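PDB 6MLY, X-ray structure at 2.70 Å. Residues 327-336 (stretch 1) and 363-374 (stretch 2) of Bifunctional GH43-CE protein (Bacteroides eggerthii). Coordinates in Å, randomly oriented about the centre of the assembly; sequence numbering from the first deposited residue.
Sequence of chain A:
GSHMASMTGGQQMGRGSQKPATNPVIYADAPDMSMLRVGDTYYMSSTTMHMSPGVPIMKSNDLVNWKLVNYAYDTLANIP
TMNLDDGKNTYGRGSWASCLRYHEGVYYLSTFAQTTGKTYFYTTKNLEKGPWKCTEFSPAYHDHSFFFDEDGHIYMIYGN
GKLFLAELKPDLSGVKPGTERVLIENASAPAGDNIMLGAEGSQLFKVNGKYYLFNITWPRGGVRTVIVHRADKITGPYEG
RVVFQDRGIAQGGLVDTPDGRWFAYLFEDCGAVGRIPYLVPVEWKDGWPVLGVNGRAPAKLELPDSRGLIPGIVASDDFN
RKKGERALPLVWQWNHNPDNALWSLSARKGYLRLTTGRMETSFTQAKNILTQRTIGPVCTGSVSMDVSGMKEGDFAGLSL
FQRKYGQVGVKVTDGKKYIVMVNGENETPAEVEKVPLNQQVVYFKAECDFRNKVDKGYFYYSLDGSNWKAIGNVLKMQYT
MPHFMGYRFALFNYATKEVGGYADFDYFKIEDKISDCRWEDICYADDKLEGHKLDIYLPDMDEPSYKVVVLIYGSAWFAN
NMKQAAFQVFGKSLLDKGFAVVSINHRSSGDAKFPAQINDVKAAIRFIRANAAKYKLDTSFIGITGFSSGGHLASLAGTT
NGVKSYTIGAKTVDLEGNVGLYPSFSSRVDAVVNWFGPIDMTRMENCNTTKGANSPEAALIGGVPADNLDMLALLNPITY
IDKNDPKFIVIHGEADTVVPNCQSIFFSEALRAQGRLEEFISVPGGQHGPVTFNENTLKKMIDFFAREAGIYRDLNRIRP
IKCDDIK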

# COMPACT_ATOMS: atom_id res chain seq x y z
N ALA A 327 25.39 -0.46 16.23
CA ALA A 327 25.24 -1.49 15.21
C ALA A 327 23.99 -1.24 14.36
O ALA A 327 24.03 -1.39 13.15
CB ALA A 327 25.21 -2.86 15.84
N LEU A 328 22.88 -0.85 15.02
CA LEU A 328 21.62 -0.55 14.35
C LEU A 328 21.10 0.81 14.82
O LEU A 328 20.68 0.96 15.96
CB LEU A 328 20.60 -1.65 14.66
CG LEU A 328 20.84 -2.98 13.95
CD1 LEU A 328 20.09 -4.11 14.65
CD2 LEU A 328 20.45 -2.91 12.48
N PRO A 329 21.10 1.84 13.93
CA PRO A 329 20.48 3.13 14.25
C PRO A 329 19.14 2.98 14.98
O PRO A 329 18.41 2.01 14.77
CB PRO A 329 20.28 3.75 12.85
CG PRO A 329 21.43 3.21 12.03
CD PRO A 329 21.70 1.82 12.59
N LEU A 330 18.81 3.96 15.82
CA LEU A 330 17.64 3.87 16.69
C LEU A 330 16.36 3.71 15.85
O LEU A 330 15.38 3.11 16.31
CB LEU A 330 17.58 5.11 17.59
CG LEU A 330 18.74 5.24 18.58
CD1 LEU A 330 18.93 6.69 18.99
CD2 LEU A 330 18.53 4.35 19.79
N VAL A 331 16.39 4.24 14.62
CA VAL A 331 15.25 4.18 13.69
C VAL A 331 14.80 2.73 13.49
O VAL A 331 13.63 2.49 13.14
CB VAL A 331 15.58 4.85 12.33
CG1 VAL A 331 15.87 6.33 12.47
CG2 VAL A 331 16.71 4.14 11.61
N TRP A 332 15.72 1.78 13.71
CA TRP A 332 15.46 0.34 13.56
C TRP A 332 14.83 -0.23 14.84
O TRP A 332 15.28 0.06 15.95
CB TRP A 332 16.75 -0.41 13.22
CG TRP A 332 17.29 -0.15 11.85
CD1 TRP A 332 18.46 0.48 11.53
CD2 TRP A 332 16.70 -0.54 10.60
NE1 TRP A 332 18.63 0.51 10.18
CE2 TRP A 332 17.57 -0.11 9.58
CE3 TRP A 332 15.52 -1.21 10.23
CZ2 TRP A 332 17.31 -0.33 8.22
CZ3 TRP A 332 15.26 -1.43 8.90
CH2 TRP A 332 16.14 -0.98 7.91
N GLN A 333 13.80 -1.06 14.64
CA GLN A 333 13.21 -1.92 15.68
C GLN A 333 12.80 -3.25 15.01
O GLN A 333 12.19 -3.25 13.95
CB GLN A 333 11.99 -1.27 16.35
CG GLN A 333 12.12 0.23 16.63
CD GLN A 333 10.92 0.79 17.37
OE1 GLN A 333 10.11 0.04 17.93
NE2 GLN A 333 10.79 2.11 17.39
N TRP A 334 13.13 -4.37 15.66
CA TRP A 334 12.74 -5.71 15.21
C TRP A 334 11.26 -5.95 15.52
O TRP A 334 10.67 -5.28 16.36
CB TRP A 334 13.59 -6.79 15.88
CG TRP A 334 15.07 -6.62 15.71
CD1 TRP A 334 15.92 -5.97 16.56
CD2 TRP A 334 15.89 -7.15 14.66
NE1 TRP A 334 17.21 -6.04 16.09
CE2 TRP A 334 17.22 -6.76 14.93
CE3 TRP A 334 15.63 -7.91 13.51
CZ2 TRP A 334 18.28 -7.11 14.09
CZ3 TRP A 334 16.68 -8.25 12.69
CH2 TRP A 334 17.99 -7.85 12.98
N ASN A 335 10.67 -6.93 14.83
CA ASN A 335 9.36 -7.48 15.14
C ASN A 335 9.54 -8.60 16.17
O ASN A 335 10.11 -9.65 15.84
CB ASN A 335 8.66 -8.00 13.88
CG ASN A 335 7.36 -8.73 14.16
OD1 ASN A 335 6.61 -8.36 15.07
ND2 ASN A 335 7.07 -9.74 13.36
N HIS A 336 9.07 -8.36 17.40
CA HIS A 336 9.24 -9.28 18.52
C HIS A 336 10.74 -9.42 18.83
O HIS A 336 11.57 -8.73 18.23
CB HIS A 336 8.56 -10.62 18.24
CG HIS A 336 7.09 -10.64 18.49
ND1 HIS A 336 6.19 -9.92 17.72
CD2 HIS A 336 6.34 -11.31 19.40
CE1 HIS A 336 4.97 -10.13 18.15
NE2 HIS A 336 5.03 -10.98 19.19
N PHE A 363 4.29 -15.94 7.78
CA PHE A 363 5.19 -14.80 7.69
C PHE A 363 5.30 -14.10 9.05
O PHE A 363 6.38 -13.65 9.43
CB PHE A 363 4.72 -13.84 6.59
CG PHE A 363 5.60 -12.63 6.38
CD1 PHE A 363 6.99 -12.74 6.41
CD2 PHE A 363 5.05 -11.38 6.12
CE1 PHE A 363 7.79 -11.63 6.21
CE2 PHE A 363 5.86 -10.27 5.92
CZ PHE A 363 7.22 -10.40 5.96
N THR A 364 4.18 -14.04 9.80
CA THR A 364 4.10 -13.24 11.03
C THR A 364 4.67 -14.01 12.23
O THR A 364 4.78 -13.45 13.34
CB THR A 364 2.67 -12.74 11.30
OG1 THR A 364 1.88 -13.83 11.80
CG2 THR A 364 2.03 -12.14 10.08
N GLN A 365 5.03 -15.29 12.02
CA GLN A 365 5.74 -16.09 13.03
C GLN A 365 7.24 -16.17 12.70
O GLN A 365 7.98 -16.91 13.35
CB GLN A 365 5.11 -17.48 13.15
CG GLN A 365 3.66 -17.48 13.60
CD GLN A 365 3.45 -16.79 14.93
OE1 GLN A 365 2.68 -15.84 15.03
NE2 GLN A 365 4.15 -17.26 15.95
N ALA A 366 7.69 -15.39 11.70
CA ALA A 366 9.10 -15.34 11.33
C ALA A 366 9.86 -14.41 12.30
O ALA A 366 9.32 -13.39 12.77
CB ALA A 366 9.26 -14.89 9.90
N LYS A 367 11.11 -14.78 12.58
CA LYS A 367 12.00 -14.01 13.42
C LYS A 367 12.90 -13.13 12.55
O LYS A 367 13.07 -13.38 11.36
CB LYS A 367 12.84 -14.95 14.29
CG LYS A 367 12.04 -15.81 15.27
CD LYS A 367 12.90 -16.67 16.17
CE LYS A 367 13.57 -15.90 17.29
NZ LYS A 367 12.61 -15.51 18.34
N ASN A 368 13.44 -12.08 13.18
CA ASN A 368 14.46 -11.21 12.60
C ASN A 368 13.89 -10.46 11.39
O ASN A 368 14.60 -10.22 10.40
CB ASN A 368 15.75 -11.98 12.29
CG ASN A 368 16.37 -12.57 13.53
OD1 ASN A 368 15.69 -13.19 14.34
ND2 ASN A 368 17.67 -12.39 13.70
N ILE A 369 12.62 -10.06 11.48
CA ILE A 369 12.04 -9.07 10.58
C ILE A 369 12.41 -7.68 11.13
O ILE A 369 12.01 -7.32 12.24
CB ILE A 369 10.52 -9.28 10.43
CG1 ILE A 369 10.17 -10.68 9.92
CG2 ILE A 369 9.90 -8.19 9.55
CD1 ILE A 369 8.69 -10.93 9.75
N LEU A 370 13.18 -6.93 10.33
CA LEU A 370 13.77 -5.63 10.70
C LEU A 370 12.91 -4.51 10.11
O LEU A 370 12.52 -4.59 8.95
CB LEU A 370 15.20 -5.59 10.14
CG LEU A 370 16.05 -4.41 10.57
CD1 LEU A 370 16.39 -4.48 12.05
CD2 LEU A 370 17.33 -4.33 9.73
N THR A 371 12.63 -3.45 10.89
CA THR A 371 11.60 -2.49 10.50
C THR A 371 11.95 -1.04 10.86
O THR A 371 12.64 -0.77 11.84
CB THR A 371 10.26 -2.82 11.17
OG1 THR A 371 10.34 -2.36 12.52
CG2 THR A 371 9.92 -4.29 11.13
N GLN A 372 11.43 -0.12 10.04
CA GLN A 372 11.26 1.30 10.35
C GLN A 372 9.79 1.66 10.11
O GLN A 372 9.04 0.86 9.55
CB GLN A 372 12.17 2.17 9.49
CG GLN A 372 13.65 1.87 9.65
CD GLN A 372 14.54 2.98 9.12
OE1 GLN A 372 14.12 4.12 8.98
NE2 GLN A 372 15.78 2.64 8.85
N ARG A 373 9.38 2.86 10.53
CA ARG A 373 8.00 3.34 10.35
C ARG A 373 7.79 3.70 8.87
O ARG A 373 8.75 3.94 8.15
CB ARG A 373 7.72 4.53 11.28
CG ARG A 373 7.75 4.19 12.77
CD ARG A 373 7.61 5.42 13.66
NE ARG A 373 7.58 5.11 15.08
CZ ARG A 373 8.65 4.95 15.86
NH1 ARG A 373 9.85 5.28 15.41
NH2 ARG A 373 8.53 4.46 17.07
N THR A 374 6.53 3.71 8.43
CA THR A 374 6.15 4.40 7.21
C THR A 374 5.84 5.85 7.58
O THR A 374 5.49 6.14 8.72
CB THR A 374 4.95 3.74 6.52
OG1 THR A 374 3.89 3.61 7.47
CG2 THR A 374 5.29 2.38 5.94

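Two short strands, Gln333 to Asn335 and a partner strand that includes Leu370 and Thr371, pair antiparallel in register; the two stretches together bury 765 Å², both sides summed. Gln333 faces Thr371 in a hydrogen-bonded pair, and Trp334 faces Leu370 in a non-hydrogen-bonded pair whose CA atoms lie 4.6 Å apart. At the start of stretch 1, Leu328 directs its CA-to-CB bond toward stretch 2 and makes a loose apolar contact, its CD2 4.4 Å from CD1 of Leu370. A type I turn from Pro329 to Trp332, closed by Trp332 N to Pro329 O at 2.9 Å, then leads the chain into the strand. In this turn Val331 brings CG2 to 3.3 Å from NE2 of Gln372, a plain van der Waals contact.

The Trp332 ring is sandwiched. Over one face of its six-membered ring sits Leu370 CD2, 3.7 Å from the centroid; over the opposite face lies Gln372 CG, 3.9 Å from the centroid. Both are CH-pi contacts, in which aliphatic C-H groups meet the electron-rich ring. The backbone adds a CA-H...O contact from Trp332 CA to Thr371 O at 3.5 Å.

Gln333 carries the pairing. Its N donates to Thr371 O at 3.0 Å and 169°, nearly straight, whereas the return bond from Thr371 N to Gln333 O is weak, 3.1 Å long and bent to 126°. The same Gln333 O also accepts from Thr371 OG1 at 2.5 Å, a very short distance to be read with caution because the placement of OG1 is less sure. Farther out, Gln333 NE2 and Arg373 NH2 approach to 3.3 Å, but both are donors and form no hydrogen bond.

Trp334 and Leu370 project from the same face of the sheet. Leu370 CD1 stands almost exactly on the normal of the Trp334 six-membered ring, 3.5 Å from its centroid, so the leucine uses its two methyls on different indoles: CD2 on Trp332, CD1 on Trp334. The Trp334 ring also reaches Asn368, with Trp334 CE3 3.6 Å from Asn368 CA. On the backbone, Trp334 CA makes a CA-H...O contact with Ile369 O at 3.5 Å.

Asn335 extends the ladder: its N donates to Ile369 O at 2.9 Å and 156°, while its CB packs 4.1 Å from CB of Ile369. Its OD1 accepts from His336 ND1 at 3.1 Å, and its ND2 is hydrogen-bonded elsewhere in the structure. With His336 the stretch leaves the interface.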